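Local structure of fibronectin type III domain-containing protein (Simiduia agarivorans, 6P2K) at residues N262-Y267 and G284-R289; N332-H337 and W350-Q355; N239-A244 and Q254-L259; W210-A215 and Y224-E229. The protein probably hydrolyses xyloglucan or related beta-glucan chains as a glycoside hydrolase family 74 enzyme, this piece being its beta-propeller catalytic part. All blocks are in the same frame, centred on the assembly; numbering follows the deposited sequence.

Contact 1 of 4, residues N262-Y267 and G284-R289; sequences NRRYWY and GAVKDR
Asp-288 reaches across the end of a beta hairpin to two consecutive arginines, Arg-263 and Arg-264, and its carboxylate oxygens divide the work. OD2 takes a backbone N-H almost in line with its C-O bond: Arg-264 N lies 2.7 Å from Asp-288 OD2, with 158° at the hydrogen. OD1 sits near the edge of both guanidinium groups, Arg-263 NH1 and Arg-264 NH1 each being 3.4 Å from Asp-288 OD1, so the salt-bridge network rests on long, weak bonds. Two waters also donate to OD1, one shared with Asn-262 O, the other weakly held by Arg-264 NH1. The carboxylate plane is turned 59° from the Arg-263 guanidinium but only 30° from that of Arg-264.

In the next shell, the extended chain of Arg-264 passes Val-286, its CD 3.2 Å from Val-286 O, while Lys-287 CD lies over the centre of one face of the Arg-264 guanidinium. Val-286 CB in turn makes a CH-pi contact 3.5 Å from the centroid of the six-membered ring of Trp-266; Tyr-267 CD1 lies over the opposite face of the indole, near the rim. Glu-260 OE2 forms a salt bridge with Arg-263 NH2, and Leu-234 O holds Arg-264 NH2. The Val-286 side chain is about 8 Å from a bound zinc ion.

Tyr-265 and Ala-285 form an antiparallel, non-hydrogen-bonded pair where strands 265-270 and 278-285 meet, the first two strands of a four-stranded propeller blade. Backbone bonds tie Tyr-267 to Lys-212 of strand 210-216 in the preceding blade and Ala-285 to Ala-333, which leads into strand 336-338 of the next.

Contact 2 of 4, residues N332-H337 and W350-Q355; sequences NARFAH and WSTTNQ
His-337 and Trp-350 form the antiparallel hydrogen-bonded pair of a beta hairpin, strands 336-338 and 348-351, which supplies the first two strands of a propeller blade. Their two backbone bonds, His-337 N to Trp-350 O and Trp-350 N to His-337 O, are both 2.9 Å. Asn-332 N bonds to Thr-353 O from above the carbonyl plane.

Side-chain bonds carry on where regular pairing ends. Ser-351 OG, anti to its backbone N (chi1 -176°), donates to Phe-335 O at 2.8 Å, in the carbonyl plane. Thr-352 OG1 accepts from Asn-354 N in an ST turn and also bonds to Thr-356 O.

Packing is led by Phe-335, whose CE2 lies 3.4 Å from Thr-352 CG2, the two side chains crossing at about a right angle; the ring also touches Val-17 and Val-20 of strand 17-22. Arg-334 runs past Asn-354, then gives NE to Val-17 O and NH2 to Asp-123 in a salt bridge; the Arg-334 side chain is about 5 Å from a bound zinc ion, beside its ligand Gln-16.

The amides of Asn-332 and Asn-354 are turned 32° apart. ND2 of Asn-332 goes to Asp-288 O, while its OD1 receives Asn-354 ND2 at 2.8 Å.

Contact 3 of 4, residues N239-A244 and Q254-L259; sequences NFLVYA and QVTGGL
Gln-254 carries CG anti to its backbone N (chi1 -177°), which places CG 3.5 Å from Val-242 O and near Tyr-243 CE2. Thr-256 has OG1 between the backbone N and the carbonyl carbon (chi1 55°), and this hydroxyl donates to Gln-254 OE1 at 2.8 Å; CG2, anti to the carbonyl carbon, meets Val-242.

Tyr-243 and Gln-254 are an antiparallel, non-hydrogen-bonded pair with both side chains on one face of the sheet. They cross obliquely, Tyr-243 CE2 lying 3.6 Å from Gln-254 CB. On the other side, Val-242 packs against three residues of the second segment: its CG2 meets Leu-259 CD1 at 3.7 Å, its backbone N lies 3.4 Å from Thr-256 CG2, and CG1 rests more loosely against Val-255 CG2. Leu-241 CD2 reaches Thr-256 CG2 at 3.9 Å.

A single, nearly straight backbone bond spans the contact, from Val-255 N to Val-242 O, 3.0 Å long with 171° at the hydrogen. After it the chain leaves the sheet in a type II turn from Thr-256 to Leu-259, closed by Leu-259 N on Thr-256 O, with Gly-258 at positive phi. Strand 241-246 is the third strand of its blade and 253-254 the fourth, at one edge and away from the zinc sites. Val-255 and Leu-259 also pack on strand 304-314 of the next blade, and Val-242 and Leu-259 both touch Tyr-265.

With one backbone bond, a CA-H...O contact and otherwise aliphatic and aromatic carbon contacts, the cohesion is largely apolar; the Thr-256 hydroxyl satisfies Gln-254 OE1 within its own segment.

Contact 4 of 4, residues W210-A215 and Y224-E229; sequences WNKGIA and YATYAE
Asn-211 and Tyr-227 face each other across an antiparallel beta hairpin, strands 210-216 and 222-228, whose pairing is interrupted by a beta bulge. Asn-211 CB lies over one face of the Tyr-227 ring, a CH-pi contact 4.2 Å from the centroid and 21° off the ring normal. With CG anti to the backbone N (chi1 170°), the amide of Asn-211 turns back on its own strand: OD1 accepts from Gly-213 N in an Asx turn, and ND2 donates to Gly-213 O at 2.9 Å. These two bonds brace the bulge, where the positive phi of Gly-213 suits a residue with no side chain. ND2 also packs 3.2 Å from Ala-225 CB, on the face shared by Ile-214 and Tyr-227.

Lys-212 crosses Thr-226 at about a right angle, its CB 3.1 Å from Thr-226 OG1, a hydroxyl bonded to Tyr-265 O of the following sheet. The bent lysine chain continues past Ala-228, CE against its CB, to give NZ to Tyr-167 OH of strand 166-171 and Asn-184 OD1 in the loop after strand 179-183, both of the preceding blade.

Backbone bonds hold both ends of the hairpin, in the pairs Trp-210 with Ala-228 and Ala-215 with Tyr-224. Within the bulge Lys-212 N donates to Thr-226 O at 2.8 Å, and beyond it Tyr-224 N meets Ala-215 O at 2.8 Å, with 172° at the hydrogen.

Overall arrangement
From the N terminus, the contacts follow in series as 4, 3, 1 and 2, and none nests within or crosses another. Contact 4 closes the hairpin of strands 210-216 and 222-228; contact 3 closes the next loop in the same blade, between strand 241-246 and the segment leaving strand 253-254. Contact 1 then closes the first hairpin of the following blade, and contact 2 that of the blade after it. Contact 1 is the common neighbour: it touches each of the others, with centres 10 or 11 Å away. Contact 2 stays apart from contacts 3 and 4, its nearest atoms about 11 and 9 Å from theirs. Together the four join three successive propeller blades.

Contact 1 of 4, residues N262-Y267 and G284-R289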
# COMPACT_ATOMS: atom_id res chain seq x y z
N ASN B 262 -1.10 19.52 48.66
CA ASN B 262 0.29 19.05 48.61
C ASN B 262 1.04 19.64 47.40
O ASN B 262 1.57 18.92 46.56
CB ASN B 262 0.33 17.52 48.59
CG ASN B 262 1.71 16.97 48.89
OD1 ASN B 262 2.44 17.50 49.73
ND2 ASN B 262 2.08 15.89 48.21
N ARG B 263 1.07 20.97 47.34
CA ARG B 263 1.76 21.68 46.27
C ARG B 263 2.68 22.74 46.86
O ARG B 263 2.42 23.30 47.93
CB ARG B 263 0.77 22.33 45.30
CG ARG B 263 -0.24 21.37 44.69
CD ARG B 263 0.45 20.26 43.92
NE ARG B 263 -0.37 19.76 42.82
CZ ARG B 263 0.08 19.00 41.83
NH1 ARG B 263 1.35 18.64 41.79
NH2 ARG B 263 -0.75 18.60 40.88
N ARG B 264 3.77 23.02 46.14
CA ARG B 264 4.80 23.94 46.60
C ARG B 264 4.48 25.38 46.20
O ARG B 264 5.24 26.05 45.50
CB ARG B 264 6.16 23.52 46.06
CG ARG B 264 6.58 22.10 46.41
CD ARG B 264 7.56 21.58 45.38
NE ARG B 264 8.39 20.49 45.87
CZ ARG B 264 8.36 19.26 45.39
NH1 ARG B 264 7.52 18.96 44.40
NH2 ARG B 264 9.15 18.32 45.88
N TYR B 265 3.32 25.86 46.67
CA TYR B 265 2.88 27.20 46.34
C TYR B 265 3.87 28.24 46.85
O TYR B 265 4.36 28.15 47.98
CB TYR B 265 1.49 27.46 46.93
CG TYR B 265 0.41 26.56 46.40
CD1 TYR B 265 0.02 26.62 45.07
CD2 TYR B 265 -0.23 25.64 47.22
CE1 TYR B 265 -0.97 25.80 44.57
CE2 TYR B 265 -1.22 24.81 46.73
CZ TYR B 265 -1.59 24.90 45.40
OH TYR B 265 -2.58 24.08 44.90
N TRP B 266 4.17 29.23 46.01
CA TRP B 266 5.15 30.23 46.39
C TRP B 266 4.92 31.51 45.58
O TRP B 266 4.17 31.52 44.61
CB TRP B 266 6.58 29.69 46.21
CG TRP B 266 7.13 29.65 44.80
CD1 TRP B 266 6.44 29.77 43.63
CD2 TRP B 266 8.50 29.45 44.43
NE1 TRP B 266 7.30 29.67 42.56
CE2 TRP B 266 8.57 29.48 43.03
CE3 TRP B 266 9.68 29.27 45.16
CZ2 TRP B 266 9.77 29.33 42.33
CZ3 TRP B 266 10.87 29.12 44.47
CH2 TRP B 266 10.90 29.15 43.07
N TYR B 267 5.60 32.57 46.01
CA TYR B 267 5.57 33.86 45.33
C TYR B 267 4.16 34.38 45.04
O TYR B 267 3.83 34.68 43.89
CB TYR B 267 6.37 33.79 44.04
CG TYR B 267 7.87 33.81 44.21
CD1 TYR B 267 8.56 32.69 44.63
CD2 TYR B 267 8.61 34.96 43.92
CE1 TYR B 267 9.93 32.70 44.78
CE2 TYR B 267 9.98 34.98 44.06
CZ TYR B 267 10.64 33.84 44.49
OH TYR B 267 12.01 33.85 44.63
N GLY B 284 1.43 30.60 41.61
CA GLY B 284 1.99 29.43 40.97
C GLY B 284 2.78 28.60 41.97
O GLY B 284 2.53 28.67 43.17
N ALA B 285 3.76 27.84 41.49
CA ALA B 285 4.54 26.98 42.38
C ALA B 285 5.87 26.65 41.74
O ALA B 285 6.06 26.81 40.53
CB ALA B 285 3.79 25.69 42.72
N VAL B 286 6.79 26.16 42.57
CA VAL B 286 8.05 25.60 42.08
C VAL B 286 7.85 24.10 41.89
O VAL B 286 7.23 23.43 42.73
CB VAL B 286 9.21 25.91 43.05
CG1 VAL B 286 8.86 25.51 44.48
CG2 VAL B 286 10.50 25.24 42.58
N LYS B 287 8.33 23.60 40.75
CA LYS B 287 8.31 22.18 40.37
C LYS B 287 6.93 21.68 39.96
O LYS B 287 6.78 21.12 38.87
CB LYS B 287 8.87 21.30 41.49
CG LYS B 287 10.38 21.34 41.63
CD LYS B 287 10.94 19.98 42.02
CE LYS B 287 12.31 20.12 42.68
NZ LYS B 287 13.40 19.46 41.90
N ASP B 288 5.92 21.87 40.80
CA ASP B 288 4.62 21.24 40.59
C ASP B 288 3.94 21.76 39.32
O ASP B 288 3.97 22.96 39.02
CB ASP B 288 3.71 21.47 41.79
CG ASP B 288 4.18 20.73 43.02
OD1 ASP B 288 4.46 19.52 42.92
OD2 ASP B 288 4.27 21.35 44.10
N ARG B 289 3.30 20.84 38.59
CA ARG B 289 2.60 21.15 37.34
C ARG B 289 1.09 21.11 37.58
O ARG B 289 0.50 20.03 37.70
CB ARG B 289 2.99 20.15 36.24
CG ARG B 289 4.44 20.21 35.83
CD ARG B 289 4.69 19.40 34.55
NE ARG B 289 6.04 19.61 34.05
CZ ARG B 289 6.41 20.65 33.30
NH1 ARG B 289 5.53 21.57 32.95
NH2 ARG B 289 7.67 20.76 32.90
O HOH W 1 4.26 18.37 45.38
O HOH W 2 3.66 18.12 39.22
O HOH W 3 6.07 17.44 41.93
O HOH W 4 3.40 32.39 42.16

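Contact 2 of 4, residues N332-H337 and W350-Q355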
# COMPACT_ATOMS: atom_id res chain seq x y z
N ASN B 332 4.07 24.29 34.66
CA ASN B 332 4.67 24.55 35.96
C ASN B 332 4.98 26.04 35.99
O ASN B 332 6.01 26.49 35.48
CB ASN B 332 5.92 23.71 36.20
CG ASN B 332 6.82 24.29 37.28
OD1 ASN B 332 8.01 24.51 37.07
ND2 ASN B 332 6.24 24.56 38.45
N ALA B 333 4.07 26.82 36.58
CA ALA B 333 4.20 28.28 36.62
C ALA B 333 5.13 28.66 37.76
O ALA B 333 4.71 29.07 38.85
CB ALA B 333 2.83 28.93 36.76
N ARG B 334 6.44 28.53 37.51
CA ARG B 334 7.44 28.83 38.52
C ARG B 334 7.69 30.33 38.68
O ARG B 334 8.48 30.72 39.54
CB ARG B 334 8.76 28.11 38.21
CG ARG B 334 9.22 28.18 36.76
CD ARG B 334 10.64 27.65 36.61
NE ARG B 334 11.62 28.46 37.34
CZ ARG B 334 12.24 28.07 38.45
NH1 ARG B 334 11.98 26.88 38.98
NH2 ARG B 334 13.11 28.88 39.03
N PHE B 335 7.03 31.16 37.87
CA PHE B 335 6.87 32.57 38.16
C PHE B 335 5.59 33.03 37.49
O PHE B 335 5.14 32.44 36.50
CB PHE B 335 8.06 33.41 37.68
CG PHE B 335 8.20 33.47 36.19
CD1 PHE B 335 7.48 34.39 35.44
CD2 PHE B 335 9.07 32.62 35.53
CE1 PHE B 335 7.60 34.44 34.07
CE2 PHE B 335 9.20 32.67 34.16
CZ PHE B 335 8.46 33.58 33.43
N ALA B 336 5.02 34.11 38.02
CA ALA B 336 3.80 34.66 37.45
C ALA B 336 3.61 36.08 37.97
O ALA B 336 3.60 36.29 39.19
CB ALA B 336 2.58 33.80 37.80
N HIS B 337 3.47 37.03 37.06
CA HIS B 337 3.35 38.44 37.42
C HIS B 337 2.21 39.09 36.65
O HIS B 337 2.03 38.83 35.46
CB HIS B 337 4.65 39.19 37.15
CG HIS B 337 5.81 38.68 37.93
ND1 HIS B 337 5.94 38.86 39.29
CD2 HIS B 337 6.91 37.99 37.54
CE1 HIS B 337 7.06 38.31 39.71
NE2 HIS B 337 7.67 37.77 38.66
N TRP B 350 2.29 37.53 32.92
CA TRP B 350 3.48 36.89 32.38
C TRP B 350 3.80 35.66 33.22
O TRP B 350 3.87 35.76 34.45
CB TRP B 350 4.66 37.86 32.38
CG TRP B 350 4.81 38.65 31.12
CD1 TRP B 350 4.48 39.97 30.94
CD2 TRP B 350 5.31 38.18 29.87
NE1 TRP B 350 4.76 40.34 29.65
CE2 TRP B 350 5.27 39.27 28.97
CE3 TRP B 350 5.80 36.95 29.41
CZ2 TRP B 350 5.69 39.16 27.64
CZ3 TRP B 350 6.22 36.84 28.10
CH2 TRP B 350 6.16 37.94 27.23
N SER B 351 4.00 34.52 32.57
CA SER B 351 4.29 33.28 33.30
C SER B 351 5.02 32.31 32.36
O SER B 351 5.58 32.73 31.35
CB SER B 351 3.00 32.68 33.88
OG SER B 351 3.28 31.53 34.67
N THR B 352 4.99 31.02 32.70
CA THR B 352 5.80 30.02 32.00
C THR B 352 5.22 28.63 32.23
O THR B 352 4.48 28.40 33.19
CB THR B 352 7.26 30.06 32.48
OG1 THR B 352 8.02 29.04 31.81
CG2 THR B 352 7.32 29.81 33.98
N THR B 353 5.57 27.70 31.34
CA THR B 353 5.31 26.29 31.59
C THR B 353 6.50 25.58 32.22
O THR B 353 6.36 24.42 32.61
CB THR B 353 4.90 25.55 30.31
OG1 THR B 353 5.97 25.56 29.36
CG2 THR B 353 3.64 26.16 29.71
N ASN B 354 7.66 26.26 32.28
CA ASN B 354 8.88 25.96 33.03
C ASN B 354 10.10 26.44 32.24
O ASN B 354 10.92 27.21 32.76
CB ASN B 354 9.06 24.47 33.35
CG ASN B 354 10.34 24.19 34.12
OD1 ASN B 354 11.34 23.76 33.56
ND2 ASN B 354 10.32 24.47 35.42
N GLN B 355 10.23 25.99 31.00
CA GLN B 355 11.35 26.36 30.14
C GLN B 355 10.98 27.43 29.12
O GLN B 355 11.73 27.64 28.16
CB GLN B 355 11.90 25.13 29.41
CG GLN B 355 12.09 23.90 30.27
CD GLN B 355 12.74 22.75 29.50
OE1 GLN B 355 13.75 22.20 29.91
NE2 GLN B 355 12.14 22.40 28.35

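Contact 3 of 4, residues N239-A244 and Q254-L259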
# COMPACT_ATOMS: atom_id res chain seq x y z
N ASN B 239 4.57 20.28 50.58
CA ASN B 239 3.28 20.79 51.06
C ASN B 239 3.47 22.20 51.61
O ASN B 239 3.71 22.39 52.80
CB ASN B 239 2.70 19.84 52.13
CG ASN B 239 1.28 20.20 52.52
OD1 ASN B 239 0.52 20.75 51.73
ND2 ASN B 239 0.91 19.88 53.75
N PHE B 240 3.36 23.19 50.73
CA PHE B 240 3.37 24.59 51.13
C PHE B 240 1.93 25.06 51.30
O PHE B 240 1.09 24.81 50.44
CB PHE B 240 4.07 25.47 50.09
CG PHE B 240 5.53 25.15 49.86
CD1 PHE B 240 6.15 24.07 50.47
CD2 PHE B 240 6.30 25.96 49.03
CE1 PHE B 240 7.49 23.79 50.25
CE2 PHE B 240 7.63 25.69 48.81
CZ PHE B 240 8.23 24.60 49.42
N LEU B 241 1.65 25.73 52.41
CA LEU B 241 0.29 26.15 52.72
C LEU B 241 0.16 27.67 52.62
O LEU B 241 1.10 28.41 52.91
CB LEU B 241 -0.12 25.68 54.12
CG LEU B 241 -0.35 24.16 54.18
CD1 LEU B 241 -0.78 23.72 55.56
CD2 LEU B 241 -1.39 23.75 53.13
N VAL B 242 -1.02 28.11 52.20
CA VAL B 242 -1.29 29.50 51.87
C VAL B 242 -2.12 30.12 52.99
O VAL B 242 -3.09 29.52 53.46
CB VAL B 242 -2.01 29.63 50.52
CG1 VAL B 242 -1.98 31.07 50.03
CG2 VAL B 242 -1.38 28.69 49.50
N TYR B 243 -1.74 31.33 53.40
CA TYR B 243 -2.39 32.00 54.52
C TYR B 243 -2.62 33.46 54.17
O TYR B 243 -2.04 34.01 53.23
CB TYR B 243 -1.56 31.90 55.80
CG TYR B 243 -1.28 30.49 56.27
CD1 TYR B 243 -0.22 29.76 55.75
CD2 TYR B 243 -2.08 29.89 57.24
CE1 TYR B 243 0.04 28.48 56.18
CE2 TYR B 243 -1.83 28.61 57.67
CZ TYR B 243 -0.76 27.91 57.14
OH TYR B 243 -0.51 26.63 57.57
N ALA B 244 -3.47 34.10 54.97
CA ALA B 244 -3.75 35.52 54.85
C ALA B 244 -3.93 36.10 56.24
O ALA B 244 -4.46 35.45 57.14
CB ALA B 244 -4.99 35.79 54.00
N GLN B 254 -5.75 30.32 57.23
CA GLN B 254 -5.39 29.50 56.09
C GLN B 254 -6.45 29.64 55.00
O GLN B 254 -7.65 29.59 55.29
CB GLN B 254 -5.23 28.04 56.50
CG GLN B 254 -4.78 27.13 55.37
CD GLN B 254 -4.60 25.70 55.81
OE1 GLN B 254 -4.62 24.78 54.99
NE2 GLN B 254 -4.41 25.49 57.11
N VAL B 255 -6.01 29.82 53.76
CA VAL B 255 -6.93 30.07 52.66
C VAL B 255 -6.60 29.14 51.50
O VAL B 255 -6.47 29.58 50.35
CB VAL B 255 -6.87 31.55 52.22
CG1 VAL B 255 -7.68 32.41 53.18
CG2 VAL B 255 -5.43 32.03 52.17
N THR B 256 -6.49 27.84 51.78
CA THR B 256 -6.16 26.85 50.77
C THR B 256 -7.39 26.16 50.18
O THR B 256 -7.25 25.45 49.18
CB THR B 256 -5.22 25.79 51.33
OG1 THR B 256 -5.80 25.20 52.50
CG2 THR B 256 -3.87 26.41 51.69
N GLY B 257 -8.57 26.35 50.77
CA GLY B 257 -9.78 25.74 50.27
C GLY B 257 -10.03 26.03 48.81
O GLY B 257 -10.22 27.18 48.42
N GLY B 258 -10.02 24.98 47.99
CA GLY B 258 -10.13 25.13 46.55
C GLY B 258 -8.83 24.96 45.81
O GLY B 258 -8.84 24.87 44.57
N LEU B 259 -7.70 24.92 46.51
CA LEU B 259 -6.41 24.65 45.90
C LEU B 259 -6.12 23.15 45.95
O LEU B 259 -6.53 22.45 46.88
CB LEU B 259 -5.30 25.42 46.61
CG LEU B 259 -5.35 26.94 46.57
CD1 LEU B 259 -4.37 27.53 47.58
CD2 LEU B 259 -5.04 27.45 45.17

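Contact 4 of 4, residues W210-A215 and Y224-E229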
# COMPACT_ATOMS: atom_id res chain seq x y z
N TRP B 210 9.29 28.56 57.56
CA TRP B 210 9.85 29.23 56.40
C TRP B 210 8.76 29.81 55.51
O TRP B 210 7.84 29.09 55.09
CB TRP B 210 10.72 28.26 55.60
CG TRP B 210 11.95 27.83 56.32
CD1 TRP B 210 12.27 28.09 57.62
CD2 TRP B 210 13.02 27.04 55.80
NE1 TRP B 210 13.48 27.52 57.94
CE2 TRP B 210 13.96 26.88 56.83
CE3 TRP B 210 13.29 26.47 54.55
CZ2 TRP B 210 15.14 26.16 56.66
CZ3 TRP B 210 14.46 25.76 54.38
CH2 TRP B 210 15.38 25.61 55.43
N ASN B 211 8.85 31.10 55.23
CA ASN B 211 7.96 31.74 54.27
C ASN B 211 8.55 31.65 52.87
O ASN B 211 9.75 31.88 52.67
CB ASN B 211 7.72 33.20 54.64
CG ASN B 211 7.00 33.96 53.54
OD1 ASN B 211 7.60 34.73 52.79
ND2 ASN B 211 5.70 33.72 53.42
N LYS B 212 7.70 31.31 51.91
CA LYS B 212 8.11 31.16 50.51
C LYS B 212 7.54 32.28 49.65
O LYS B 212 7.07 32.06 48.53
CB LYS B 212 7.69 29.80 49.97
CG LYS B 212 8.31 28.63 50.71
CD LYS B 212 9.83 28.68 50.66
CE LYS B 212 10.46 27.49 51.36
NZ LYS B 212 11.93 27.43 51.14
N GLY B 213 7.59 33.50 50.16
CA GLY B 213 7.10 34.65 49.42
C GLY B 213 5.90 35.28 50.09
O GLY B 213 5.10 34.61 50.75
N ILE B 214 5.78 36.60 49.92
CA ILE B 214 4.67 37.35 50.49
C ILE B 214 4.08 38.25 49.42
O ILE B 214 4.71 38.55 48.40
CB ILE B 214 5.08 38.21 51.70
CG1 ILE B 214 6.17 39.19 51.28
CG2 ILE B 214 5.53 37.33 52.85
CD1 ILE B 214 6.81 39.90 52.43
N ALA B 215 2.84 38.68 49.67
CA ALA B 215 2.16 39.65 48.83
C ALA B 215 1.39 40.60 49.72
O ALA B 215 0.85 40.20 50.76
CB ALA B 215 1.22 38.97 47.83
N TYR B 224 -0.64 38.36 52.25
CA TYR B 224 -0.77 36.96 51.87
C TYR B 224 0.60 36.30 51.85
O TYR B 224 1.60 36.93 51.49
CB TYR B 224 -1.44 36.80 50.50
CG TYR B 224 -2.78 37.48 50.39
CD1 TYR B 224 -3.96 36.81 50.72
CD2 TYR B 224 -2.88 38.80 49.95
CE1 TYR B 224 -5.19 37.43 50.62
CE2 TYR B 224 -4.11 39.42 49.84
CZ TYR B 224 -5.26 38.74 50.18
OH TYR B 224 -6.48 39.36 50.07
N ALA B 225 0.65 35.02 52.21
CA ALA B 225 1.93 34.34 52.32
C ALA B 225 1.73 32.83 52.18
O ALA B 225 0.64 32.30 52.41
CB ALA B 225 2.62 34.66 53.65
N THR B 226 2.81 32.16 51.78
CA THR B 226 2.90 30.71 51.83
C THR B 226 4.01 30.32 52.79
O THR B 226 5.07 30.96 52.83
CB THR B 226 3.18 30.10 50.45
OG1 THR B 226 4.58 30.19 50.16
CG2 THR B 226 2.39 30.82 49.37
N TYR B 227 3.77 29.28 53.59
CA TYR B 227 4.70 28.85 54.61
C TYR B 227 5.02 27.37 54.41
O TYR B 227 4.13 26.58 54.07
CB TYR B 227 4.14 29.08 56.01
CG TYR B 227 4.37 30.48 56.54
CD1 TYR B 227 3.48 31.51 56.25
CD2 TYR B 227 5.48 30.78 57.32
CE1 TYR B 227 3.68 32.79 56.73
CE2 TYR B 227 5.69 32.05 57.81
CZ TYR B 227 4.79 33.05 57.51
OH TYR B 227 5.00 34.32 58.00
N ALA B 228 6.28 27.01 54.63
CA ALA B 228 6.76 25.67 54.34
C ALA B 228 7.52 25.12 55.54
O ALA B 228 8.06 25.87 56.36
CB ALA B 228 7.69 25.67 53.12
N GLU B 229 7.55 23.79 55.63
CA GLU B 229 8.40 23.14 56.61
C GLU B 229 9.85 23.55 56.39
O GLU B 229 10.26 23.93 55.29
CB GLU B 229 8.27 21.62 56.50
CG GLU B 229 6.84 21.09 56.60
CD GLU B 229 6.77 19.61 56.93
OE1 GLU B 229 7.80 19.05 57.36
OE2 GLU B 229 5.68 19.00 56.75